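Local coordinates for 6-phosphofructokinase isozyme 2 (Escherichia coli, PDB 3UMO) that catalyses the ATP-dependent phosphorylation of D-fructose 6-phosphate to fructose 1,6-bisphosphate, the committing step of glycolysis, as a homodimer, at the interface of chains A and B. Numbering follows the deposited sequence. Chains: chain A/B, 6-phosphofructokinase isozyme 2.

Contact 1: the interface of chains A and B. Residues chain A 22, 102-104, 106; chain B 22-25.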
loop_
_atom_site.group_PDB
_atom_site.type_symbol
_atom_site.label_atom_id
_atom_site.label_comp_id
_atom_site.label_asym_id
_atom_site.label_seq_id
_atom_site.Cartn_x
_atom_site.Cartn_y
_atom_site.Cartn_z
ATOM N N ILE A 22 5.048 3.335 -5.746
ATOM C CA ILE A 22 5.004 3.866 -4.391
ATOM C C ILE A 22 5.254 2.762 -3.373
ATOM O O ILE A 22 4.626 1.698 -3.399
ATOM C CB ILE A 22 3.704 4.658 -4.091
ATOM C CG1 ILE A 22 3.766 5.265 -2.680
ATOM C CG2 ILE A 22 2.475 3.782 -4.269
ATOM C CD1 ILE A 22 2.756 6.382 -2.462
ATOM N N GLU A 102 -2.814 5.386 -9.678
ATOM C CA GLU A 102 -3.362 5.989 -8.465
ATOM C C GLU A 102 -2.746 7.360 -8.194
ATOM O O GLU A 102 -1.616 7.636 -8.597
ATOM C CB GLU A 102 -3.125 5.062 -7.266
ATOM C CG GLU A 102 -3.915 3.750 -7.329
ATOM C CD GLU A 102 -3.640 2.836 -6.146
ATOM O OE1 GLU A 102 -2.585 3.001 -5.495
ATOM O OE2 GLU A 102 -4.482 1.952 -5.866
ATOM N N GLN A 103 -3.496 8.217 -7.511
ATOM C CA GLN A 103 -2.992 9.527 -7.124
ATOM C C GLN A 103 -3.012 9.644 -5.613
ATOM O O GLN A 103 -3.935 9.162 -4.961
ATOM C CB GLN A 103 -3.814 10.651 -7.752
ATOM C CG GLN A 103 -5.295 10.609 -7.401
ATOM C CD GLN A 103 -6.100 11.624 -8.178
ATOM O OE1 GLN A 103 -5.602 12.699 -8.516
ATOM N NE2 GLN A 103 -7.355 11.290 -8.465
ATOM N N TYR A 104 -1.978 10.271 -5.069
ATOM C CA TYR A 104 -1.862 10.476 -3.632
ATOM C C TYR A 104 -1.803 11.959 -3.352
ATOM O O TYR A 104 -1.110 12.705 -4.039
ATOM C CB TYR A 104 -0.626 9.757 -3.092
ATOM C CG TYR A 104 -0.782 8.251 -3.109
ATOM C CD1 TYR A 104 -1.208 7.563 -1.975
ATOM C CD2 TYR A 104 -0.535 7.521 -4.267
ATOM C CE1 TYR A 104 -1.366 6.196 -1.988
ATOM C CE2 TYR A 104 -0.691 6.146 -4.290
ATOM C CZ TYR A 104 -1.110 5.490 -3.150
ATOM O OH TYR A 104 -1.261 4.124 -3.177
ATOM N N PHE A 106 -1.218 14.853 -0.509
ATOM C CA PHE A 106 -0.763 15.210 0.829
ATOM C C PHE A 106 -1.098 16.664 1.099
ATOM O O PHE A 106 -0.550 17.571 0.468
ATOM C CB PHE A 106 0.733 14.920 0.965
ATOM C CG PHE A 106 1.078 13.494 0.657
ATOM C CD1 PHE A 106 1.441 13.114 -0.629
ATOM C CD2 PHE A 106 0.974 12.514 1.634
ATOM C CE1 PHE A 106 1.724 11.791 -0.932
ATOM C CE2 PHE A 106 1.262 11.185 1.343
ATOM C CZ PHE A 106 1.638 10.822 0.054
ATOM N N ILE B 22 -2.214 5.881 4.916
ATOM C CA ILE B 22 -1.907 6.199 3.532
ATOM C C ILE B 22 -2.757 5.366 2.571
ATOM O O ILE B 22 -2.907 4.149 2.723
ATOM C CB ILE B 22 -0.396 6.087 3.226
ATOM C CG1 ILE B 22 -0.107 6.524 1.788
ATOM C CG2 ILE B 22 0.111 4.681 3.490
ATOM C CD1 ILE B 22 1.359 6.801 1.519
ATOM N N TYR B 23 -3.337 6.060 1.601
ATOM C CA TYR B 23 -4.209 5.466 0.610
ATOM C C TYR B 23 -4.410 6.516 -0.470
ATOM O O TYR B 23 -4.247 7.710 -0.210
ATOM C CB TYR B 23 -5.550 5.064 1.239
ATOM C CG TYR B 23 -6.244 6.173 1.997
ATOM C CD1 TYR B 23 -7.001 7.132 1.333
ATOM C CD2 TYR B 23 -6.164 6.246 3.384
ATOM C CE1 TYR B 23 -7.645 8.141 2.025
ATOM C CE2 TYR B 23 -6.797 7.253 4.084
ATOM C CZ TYR B 23 -7.539 8.196 3.401
ATOM O OH TYR B 23 -8.171 9.195 4.107
ATOM N N PRO B 24 -4.746 6.075 -1.689
ATOM C CA PRO B 24 -4.870 6.997 -2.820
ATOM C C PRO B 24 -6.230 7.678 -2.910
ATOM O O PRO B 24 -7.142 7.350 -2.141
ATOM C CB PRO B 24 -4.677 6.079 -4.027
ATOM C CG PRO B 24 -5.210 4.752 -3.568
ATOM C CD PRO B 24 -4.835 4.661 -2.109
ATOM N N GLU B 25 -6.324 8.631 -3.840
ATOM C CA GLU B 25 -7.566 9.324 -4.206
ATOM C C GLU B 25 -8.035 10.397 -3.222
ATOM O O GLU B 25 -8.298 11.531 -3.616
ATOM C CB GLU B 25 -8.693 8.329 -4.513
ATOM C CG GLU B 25 -9.909 8.951 -5.208
ATOM C CD GLU B 25 -9.690 9.195 -6.698
ATOM O OE1 GLU B 25 -8.615 8.823 -7.220
ATOM O OE2 GLU B 25 -10.604 9.754 -7.353
HETATM O O HOH W 1 -6.333 7.147 -7.085
#

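Contact 2: the interface of chains A and B. Residues chain A 13, 35, 65, 68, 88, 91; chain B 65, 88, 90-91.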
loop_
_atom_site.group_PDB
_atom_site.type_symbol
_atom_site.label_atom_id
_atom_site.label_comp_id
_atom_site.label_asym_id
_atom_site.label_seq_id
_atom_site.Cartn_x
_atom_site.Cartn_y
_atom_site.Cartn_z
ATOM N N LEU A 13 0.323 26.804 -3.226
ATOM C CA LEU A 13 0.914 26.556 -4.532
ATOM C C LEU A 13 1.199 25.066 -4.583
ATOM O O LEU A 13 2.154 24.588 -3.970
ATOM C CB LEU A 13 2.217 27.338 -4.717
ATOM C CG LEU A 13 2.897 27.124 -6.074
ATOM C CD1 LEU A 13 2.063 27.764 -7.169
ATOM C CD2 LEU A 13 4.311 27.696 -6.073
ATOM N N PHE A 35 3.308 23.162 -11.265
ATOM C CA PHE A 35 2.659 23.932 -10.208
ATOM C C PHE A 35 1.250 24.342 -10.600
ATOM O O PHE A 35 0.979 24.649 -11.760
ATOM C CB PHE A 35 3.490 25.162 -9.834
ATOM C CG PHE A 35 4.872 24.824 -9.356
ATOM C CD1 PHE A 35 5.058 24.206 -8.134
ATOM C CD2 PHE A 35 5.986 25.108 -10.136
ATOM C CE1 PHE A 35 6.328 23.879 -7.680
ATOM C CE2 PHE A 35 7.263 24.780 -9.693
ATOM C CZ PHE A 35 7.432 24.166 -8.460
ATOM N N THR A 65 6.678 31.702 -3.835
ATOM C CA THR A 65 5.607 30.748 -4.083
ATOM C C THR A 65 4.286 31.479 -4.258
ATOM O O THR A 65 3.488 31.134 -5.127
ATOM C CB THR A 65 5.494 29.698 -2.960
ATOM O OG1 THR A 65 5.509 30.348 -1.683
ATOM C CG2 THR A 65 6.659 28.728 -3.034
ATOM N N HIS A 68 4.195 33.101 -7.640
ATOM C CA HIS A 68 3.918 32.142 -8.698
ATOM C C HIS A 68 2.439 31.793 -8.722
ATOM O O HIS A 68 1.847 31.642 -9.790
ATOM C CB HIS A 68 4.765 30.878 -8.539
ATOM C CG HIS A 68 4.852 30.059 -9.789
ATOM N ND1 HIS A 68 5.233 30.594 -10.998
ATOM C CD2 HIS A 68 4.592 28.750 -10.021
ATOM C CE1 HIS A 68 5.214 29.650 -11.922
ATOM N NE2 HIS A 68 4.827 28.522 -11.355
ATOM N N TRP A 88 5.521 32.578 3.901
ATOM C CA TRP A 88 5.443 32.228 2.482
ATOM C C TRP A 88 4.330 31.223 2.165
ATOM O O TRP A 88 4.046 30.313 2.953
ATOM C CB TRP A 88 6.799 31.719 1.959
ATOM C CG TRP A 88 7.114 30.291 2.332
ATOM C CD1 TRP A 88 6.669 29.153 1.708
ATOM C CD2 TRP A 88 7.959 29.855 3.403
ATOM N NE1 TRP A 88 7.177 28.040 2.337
ATOM C CE2 TRP A 88 7.972 28.443 3.374
ATOM C CE3 TRP A 88 8.699 30.520 4.381
ATOM C CZ2 TRP A 88 8.702 27.689 4.295
ATOM C CZ3 TRP A 88 9.423 29.769 5.291
ATOM C CH2 TRP A 88 9.418 28.369 5.243
ATOM N N GLN A 91 2.847 24.747 0.213
ATOM C CA GLN A 91 2.673 23.852 -0.925
ATOM C C GLN A 91 2.103 22.501 -0.514
ATOM O O GLN A 91 2.612 21.866 0.416
ATOM C CB GLN A 91 4.019 23.605 -1.607
ATOM C CG GLN A 91 4.781 24.857 -2.022
ATOM C CD GLN A 91 5.685 24.597 -3.218
ATOM O OE1 GLN A 91 6.889 24.845 -3.170
ATOM N NE2 GLN A 91 5.101 24.087 -4.300
ATOM N N THR B 65 12.228 30.186 1.333
ATOM C CA THR B 65 12.603 28.816 1.660
ATOM C C THR B 65 14.115 28.722 1.831
ATOM O O THR B 65 14.605 28.074 2.757
ATOM C CB THR B 65 12.105 27.804 0.605
ATOM O OG1 THR B 65 12.424 28.279 -0.706
ATOM C CG2 THR B 65 10.596 27.618 0.708
ATOM N N TRP B 88 13.552 29.792 -6.443
ATOM C CA TRP B 88 13.424 29.538 -5.007
ATOM C C TRP B 88 13.847 28.126 -4.608
ATOM O O TRP B 88 13.629 27.169 -5.352
ATOM C CB TRP B 88 12.002 29.852 -4.505
ATOM C CG TRP B 88 10.945 28.799 -4.809
ATOM C CD1 TRP B 88 10.710 27.637 -4.117
ATOM C CD2 TRP B 88 9.965 28.841 -5.861
ATOM N NE1 TRP B 88 9.658 26.952 -4.685
ATOM C CE2 TRP B 88 9.188 27.664 -5.747
ATOM C CE3 TRP B 88 9.685 29.750 -6.881
ATOM C CZ2 TRP B 88 8.141 27.387 -6.631
ATOM C CZ3 TRP B 88 8.645 29.467 -7.751
ATOM C CH2 TRP B 88 7.886 28.294 -7.622
ATOM N N ARG B 90 13.910 24.581 -3.496
ATOM C CA ARG B 90 12.819 23.625 -3.625
ATOM C C ARG B 90 12.654 22.770 -2.370
ATOM O O ARG B 90 13.508 22.772 -1.484
ATOM C CB ARG B 90 13.025 22.740 -4.856
ATOM C CG ARG B 90 12.905 23.499 -6.177
ATOM C CD ARG B 90 11.491 24.015 -6.389
ATOM N NE ARG B 90 11.251 24.409 -7.777
ATOM C CZ ARG B 90 11.397 25.641 -8.248
ATOM N NH1 ARG B 90 11.151 25.891 -9.531
ATOM N NH2 ARG B 90 11.789 26.627 -7.442
ATOM N N GLN B 91 11.543 22.047 -2.309
ATOM C CA GLN B 91 11.195 21.268 -1.133
ATOM C C GLN B 91 10.878 19.829 -1.505
ATOM O O GLN B 91 10.094 19.570 -2.423
ATOM C CB GLN B 91 9.976 21.887 -0.448
ATOM C CG GLN B 91 10.096 23.384 -0.216
ATOM C CD GLN B 91 8.814 23.993 0.318
ATOM O OE1 GLN B 91 8.025 24.573 -0.435
ATOM N NE2 GLN B 91 8.599 23.867 1.624
HETATM O O HOH W 2 9.021 22.928 -3.921
HETATM O O HOH W 3 5.393 24.256 2.136
#

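Contact 3: the interface of chains A and B. Residues chain A 88, 90, 108; chain B 13, 33, 35, 65, 91.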
loop_
_atom_site.group_PDB
_atom_site.type_symbol
_atom_site.label_atom_id
_atom_site.label_comp_id
_atom_site.label_asym_id
_atom_site.label_seq_id
_atom_site.Cartn_x
_atom_site.Cartn_y
_atom_site.Cartn_z
ATOM N N TRP A 88 5.521 32.578 3.901
ATOM C CA TRP A 88 5.443 32.228 2.482
ATOM C C TRP A 88 4.330 31.223 2.165
ATOM O O TRP A 88 4.046 30.313 2.953
ATOM C CB TRP A 88 6.799 31.719 1.959
ATOM C CG TRP A 88 7.114 30.291 2.332
ATOM C CD1 TRP A 88 6.669 29.153 1.708
ATOM C CD2 TRP A 88 7.959 29.855 3.403
ATOM N NE1 TRP A 88 7.177 28.040 2.337
ATOM C CE2 TRP A 88 7.972 28.443 3.374
ATOM C CE3 TRP A 88 8.699 30.520 4.381
ATOM C CZ2 TRP A 88 8.702 27.689 4.295
ATOM C CZ3 TRP A 88 9.423 29.769 5.291
ATOM C CH2 TRP A 88 9.418 28.369 5.243
ATOM N N ARG A 90 2.309 28.225 1.266
ATOM C CA ARG A 90 2.659 26.817 1.459
ATOM C C ARG A 90 2.285 25.953 0.259
ATOM O O ARG A 90 1.505 26.368 -0.600
ATOM C CB ARG A 90 1.996 26.270 2.728
ATOM C CG ARG A 90 2.523 26.873 4.020
ATOM C CD ARG A 90 4.017 26.621 4.180
ATOM N NE ARG A 90 4.481 26.859 5.547
ATOM C CZ ARG A 90 5.064 27.982 5.961
ATOM N NH1 ARG A 90 5.456 28.097 7.224
ATOM N NH2 ARG A 90 5.257 28.988 5.116
ATOM N N MET A 108 -1.296 19.756 3.591
ATOM C CA MET A 108 -0.736 20.358 4.794
ATOM C C MET A 108 -1.405 21.709 5.032
ATOM O O MET A 108 -2.108 22.208 4.152
ATOM C CB MET A 108 0.781 20.490 4.645
ATOM C CG MET A 108 1.501 19.189 4.921
ATOM S SD MET A 108 3.210 19.198 4.368
ATOM C CE MET A 108 2.963 19.188 2.585
ATOM N N LEU B 13 14.807 22.582 1.095
ATOM C CA LEU B 13 14.214 22.786 2.407
ATOM C C LEU B 13 13.151 21.708 2.525
ATOM O O LEU B 13 12.067 21.824 1.952
ATOM C CB LEU B 13 13.574 24.168 2.530
ATOM C CG LEU B 13 12.895 24.408 3.886
ATOM C CD1 LEU B 13 13.953 24.517 4.978
ATOM C CD2 LEU B 13 11.997 25.641 3.864
ATOM N N PRO B 33 4.237 20.864 8.886
ATOM C CA PRO B 33 5.539 20.229 8.660
ATOM C C PRO B 33 6.648 20.809 9.523
ATOM O O PRO B 33 6.621 21.990 9.880
ATOM C CB PRO B 33 5.821 20.505 7.174
ATOM C CG PRO B 33 4.984 21.715 6.841
ATOM C CD PRO B 33 3.747 21.583 7.694
ATOM N N PHE B 35 10.476 21.689 9.236
ATOM C CA PHE B 35 11.429 21.912 8.156
ATOM C C PHE B 35 12.837 21.487 8.563
ATOM O O PHE B 35 13.250 21.689 9.704
ATOM C CB PHE B 35 11.407 23.380 7.718
ATOM C CG PHE B 35 10.066 23.834 7.207
ATOM C CD1 PHE B 35 9.539 23.296 6.040
ATOM C CD2 PHE B 35 9.332 24.790 7.889
ATOM C CE1 PHE B 35 8.304 23.701 5.566
ATOM C CE2 PHE B 35 8.093 25.203 7.420
ATOM C CZ PHE B 35 7.579 24.658 6.257
ATOM N N THR B 65 12.228 30.186 1.333
ATOM C CA THR B 65 12.603 28.816 1.660
ATOM C C THR B 65 14.115 28.722 1.831
ATOM O O THR B 65 14.605 28.074 2.757
ATOM C CB THR B 65 12.105 27.804 0.605
ATOM O OG1 THR B 65 12.424 28.279 -0.706
ATOM C CG2 THR B 65 10.596 27.618 0.708
ATOM N N GLN B 91 11.543 22.047 -2.309
ATOM C CA GLN B 91 11.195 21.268 -1.133
ATOM C C GLN B 91 10.878 19.829 -1.505
ATOM O O GLN B 91 10.094 19.570 -2.423
ATOM C CB GLN B 91 9.976 21.887 -0.448
ATOM C CG GLN B 91 10.096 23.384 -0.216
ATOM C CD GLN B 91 8.814 23.993 0.318
ATOM O OE1 GLN B 91 8.025 24.573 -0.435
ATOM N NE2 GLN B 91 8.599 23.867 1.624
#

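Contact 1: the interface of chains A and B
The backbone of B:Glu25 meets strand 103-107 of chain A where its N-H donates to the carbonyl A:Gln103 O, with N and O 2.7 Å apart and an angle of 170° at the hydrogen. The side chains of the same two residues add a second bond in the opposite direction: the amide nitrogen A:Gln103 NE2 donates to the carboxylate oxygen B:Glu25 OE1, 3.0 Å away. This acceptor is met from above the carboxylate plane, whereas it sits close to the plane of the amide; the two planes are 65° apart. A:Gln103 starts its chain between its backbone N and carbonyl carbon (chi1 58°) and then runs extended, which carries the amide over to B:Glu25. Water 1 adds a bridge, 3.1 Å from A:Gln103 N and 2.8 Å from B:Glu25 OE1. Beside this polar pair, the phenol of A:Tyr104 is packed on both faces: B:Pro24 CB stands 3.7 Å above the ring plane toward the rim, and A:Ile22 CD1 covers the centre of the opposite face. Ring carbon A:Tyr104 CE1 lies against the B:Tyr23–B:Pro24 peptide, 3.4 Å from B:Pro24 N, and 4.0 Å from B:Ile22 CG1. Putting an alanine in place of A:Tyr104 would probably leave that peptide and B:Pro24 without their packing surface. The patch joins a strand of one subunit to the partner loop holding B:Tyr23, an ATP-pocket residue, and so supports the dimer near nucleotide-binding residues.

Contact 2: the interface of chains A and B
The indole of B:Trp88 is covered from both chains: A:Thr65 CG2 lies 3.8 Å above one face, toward the rim, and the guanidinium nitrogen B:Arg90 NH2 stands 3.2 Å over the centre of the other. The six-membered end of the indole pushes into chain A, with B:Trp88 CZ2 3.8 Å from A:Phe35 CZ and 3.9 Å from A:Leu13 CD2. B:Trp88 CH2 lies above the rim of the A:Phe35 ring and also faces A:His68, whose imidazole edge meets A:Phe35 CB in plane. In the twin arrangement B:Thr65 CG2 sits 3.7 Å above the A:Trp88 ring. B:Arg90, bent at chi2 (-66°), folds its guanidinium back over the indole, where NH2 donates to B:Trp88 O at 2.8 Å in a strongly bent bond (126° at the hydrogen). Between the tryptophans the two Gln91 side chains meet. A:Gln91 OE1 and B:Gln91 OE1 are modelled 3.0 Å apart although both can only accept, so the B:Gln91 amide may be turned over; this pairing is doubtful as drawn. Water 2 joins A:Gln91 OE1 to B:Gln91 N, and water 3 joins A:Gln91 N to the B:Gln91 amide. The orientation of the A:Gln91 amide has support within its own chain: NE2 donates to A:Leu13 O at 3.0 Å, from above the carbonyl plane.

Contact 3: the interface of chains A and B
The tightly packed part centres on A:Trp88 and B:Phe35: the benzo end of A:Trp88 reaches over the rim of one face of the B:Phe35 ring, with A:Trp88 CZ2 3.8 Å from B:Phe35 CZ. The same indole carbon also touches the methyl B:Leu13 CD2 at 3.9 Å, so the benzo end touches both an aromatic and an aliphatic side chain of the partner. B:Thr65 already covers one face of this indole; over the centre of the other lies A:Arg90 NH2, 3.2 Å above the plane. The bend at chi2 (-60°) brings the guanidinium back over the indole, and a bent bond (129° at the hydrogen) from NH2 to A:Trp88 O, 2.8 Å, in the carbonyl plane and on a lone pair, helps fix it. The guanidinium then meets B:Phe35 with its plane turned 75° from the ring: A:Arg90 NE lies in plane at the ring edge, 3.9 Å from B:Phe35 CZ, while NH1 runs near CE2. The evidence for a looser side lies in the hidden areas. A:Trp88 and B:Phe35 lose 52 and 43 Å² to the partner, but A:Met108 and B:Pro33 lose 11 and 21 Å². There the thioether A:Met108 SD rests over a face of the B:Pro33 ring, 3.9 Å from CG and almost as near to CB and CD. The patch is part of the homodimer interface, and since A:Arg90 and B:Leu13 belong to substrate-binding segments, it may couple dimerisation to the shape of the substrate sites.

Contact 2 and contact 3 are near neighbours, their C-alpha centres about 8 Å apart, and they share A:Trp88, B:Thr65 and B:Gln91; with the chains exchanged, the Trp88–Phe35 packing of one recurs in the other. The C-alpha centre of contact 1 lies about 21 Å from that of contact 2 and about 20 Å from that of contact 3, so the patches sample well-separated parts of one two-fold interface. Strand 103-107 belongs to contact 1, while helix 63-75 and strand 34-38 serve the others. The centres of contacts 1 and 2 lie about 18 and 19 Å from A:Asp256, the presumed catalytic aspartate, and that of contact 3 about 19 Å from B:Asp256, so any effect on catalysis would be indirect.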